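Local coordinates for protein hydroquinone dioxygenase small subunit (Pseudomonas sp., PDB 4ZXA) that forms the cupin-fold small subunit of a two-subunit, iron(II)-dependent hydroquinone 1,2-dioxygenase and probably contributes to its dioxygenase activity, at residues E64-E69 against I148-I153. Sequence-based numbering, arbitrary orientation.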
# COMPACT_ATOMS: atom_id res chain seq x y z
N GLU A 64 11.84 -14.47 32.62
CA GLU A 64 12.83 -13.93 33.55
C GLU A 64 14.15 -13.62 32.83
O GLU A 64 14.55 -14.32 31.90
CB GLU A 64 13.09 -14.92 34.69
CG GLU A 64 11.89 -15.19 35.58
CD GLU A 64 12.11 -16.41 36.47
OE1 GLU A 64 13.01 -17.22 36.14
OE2 GLU A 64 11.39 -16.55 37.48
N THR A 65 14.79 -12.54 33.28
CA THR A 65 16.13 -12.18 32.82
C THR A 65 17.13 -12.46 33.94
O THR A 65 16.96 -11.99 35.06
CB THR A 65 16.22 -10.69 32.41
OG1 THR A 65 15.36 -10.45 31.28
CG2 THR A 65 17.64 -10.32 32.01
N LEU A 66 18.15 -13.26 33.64
CA LEU A 66 19.20 -13.52 34.63
C LEU A 66 20.55 -12.95 34.19
O LEU A 66 20.97 -13.10 33.03
CB LEU A 66 19.36 -15.02 34.91
CG LEU A 66 18.27 -15.75 35.68
CD1 LEU A 66 16.99 -15.82 34.86
CD2 LEU A 66 18.73 -17.15 36.05
N ARG A 67 21.22 -12.31 35.15
CA ARG A 67 22.60 -11.91 34.95
C ARG A 67 23.49 -13.10 35.31
O ARG A 67 23.63 -13.46 36.48
CB ARG A 67 22.95 -10.70 35.82
CG ARG A 67 24.36 -10.17 35.60
CD ARG A 67 24.80 -9.19 36.69
NE ARG A 67 26.23 -8.94 36.57
CZ ARG A 67 26.77 -8.07 35.73
NH1 ARG A 67 25.97 -7.32 34.97
NH2 ARG A 67 28.09 -7.92 35.66
N ALA A 68 24.08 -13.73 34.29
CA ALA A 68 24.97 -14.86 34.52
C ALA A 68 26.39 -14.38 34.87
O ALA A 68 27.11 -13.83 34.03
CB ALA A 68 24.99 -15.77 33.29
N GLU A 69 26.77 -14.58 36.13
CA GLU A 69 28.08 -14.18 36.61
C GLU A 69 28.51 -15.12 37.73
O GLU A 69 27.92 -15.14 38.81
CB GLU A 69 28.06 -12.74 37.11
CG GLU A 69 29.43 -12.23 37.55
CD GLU A 69 29.40 -10.79 38.01
OE1 GLU A 69 28.31 -10.18 37.97
OE2 GLU A 69 30.47 -10.26 38.40
N ILE A 148 21.00 -14.50 30.59
CA ILE A 148 20.15 -15.68 30.36
C ILE A 148 18.66 -15.30 30.39
O ILE A 148 18.20 -14.66 31.35
CB ILE A 148 20.33 -16.76 31.45
CG1 ILE A 148 21.80 -17.18 31.59
CG2 ILE A 148 19.45 -17.96 31.15
CD1 ILE A 148 22.04 -18.19 32.72
N LEU A 149 17.93 -15.70 29.35
CA LEU A 149 16.48 -15.57 29.35
C LEU A 149 15.88 -16.89 29.75
O LEU A 149 16.16 -17.93 29.13
CB LEU A 149 15.95 -15.20 27.96
CG LEU A 149 15.79 -13.73 27.60
CD1 LEU A 149 15.42 -13.60 26.14
CD2 LEU A 149 14.74 -13.08 28.44
N GLN A 150 15.05 -16.87 30.79
CA GLN A 150 14.40 -18.08 31.24
C GLN A 150 12.89 -18.02 31.06
O GLN A 150 12.23 -17.08 31.54
CB GLN A 150 14.76 -18.36 32.71
CG GLN A 150 14.08 -19.59 33.28
CD GLN A 150 14.97 -20.37 34.26
OE1 GLN A 150 16.20 -20.23 34.25
NE2 GLN A 150 14.34 -21.21 35.08
N GLN A 151 12.35 -19.02 30.37
CA GLN A 151 10.91 -19.21 30.24
C GLN A 151 10.39 -20.17 31.31
O GLN A 151 10.78 -21.34 31.36
CB GLN A 151 10.59 -19.77 28.85
CG GLN A 151 9.13 -20.14 28.65
CD GLN A 151 8.96 -20.95 27.38
OE1 GLN A 151 9.94 -21.51 26.87
NE2 GLN A 151 7.74 -21.02 26.86
N THR A 152 9.51 -19.68 32.17
CA THR A 152 9.07 -20.49 33.29
C THR A 152 7.76 -19.97 33.89
O THR A 152 7.00 -19.27 33.21
CB THR A 152 10.18 -20.61 34.38
OG1 THR A 152 9.80 -21.57 35.37
CG2 THR A 152 10.45 -19.25 35.05
N ILE A 153 7.50 -20.29 35.16
CA ILE A 153 6.28 -19.85 35.83
C ILE A 153 6.62 -19.09 37.11
O ILE A 153 7.53 -19.48 37.83
CB ILE A 153 5.39 -21.07 36.16
CG1 ILE A 153 5.04 -21.81 34.87
CG2 ILE A 153 4.15 -20.65 36.96
CD1 ILE A 153 4.17 -23.05 35.06
O HOH W 1 10.29 -18.69 38.45
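Glu64 and Gln150 face each other as an antiparallel hydrogen-bonded pair, and Leu66 with Ile148 forms another, two residues further along strand 61-69 and two back along strand 145-153. Four backbone bonds record it, from Leu66 N to Ile148 O at 2.7 Å to Glu64 N to Gln150 O at 2.9 Å, all with N-H...O angles of at least 170°. Thr65 and Leu149 between them are a non-hydrogen-bonded pair; Leu149 CA also makes a CA-H...O contact with Glu64 O at 3.4 Å.

Apolar packing follows this register. Leu66 CB meets Ile148 CB at 4.0 Å, Leu66 CD1 reaches Gln150 CB across the strands, and Ala68 CB touches Ile148 CD1 at 3.9 Å. On the other face, Leu149 CD2 approaches Thr65 OG1, where both side chains also touch helix 40-45.

The polar group is centred on Glu64. With CG anti to the carbonyl carbon (chi1 -64°), its extended chain runs beside Gln150 and packs its carboxylate against the Thr152 methyl, OE1 3.4 Å from CG2. OE2 accepts from a water at 2.6 Å that also donates to Ile153 O, and it hydrogen-bonds Ser158; Gln150 NE2 hydrogen-bonds Tyr138 OH, and Thr152 OG1 Glu81 OE2. An alanine at Glu64 would probably leave the water and Ser158 without their carboxylate partner and open a gap beside Thr152 CG2.

Backbone bonding thus joins two central strands of the cupin-type sheet, while the buried carboxylate, through water, ties strand 61-69 to the end of strand 145-153.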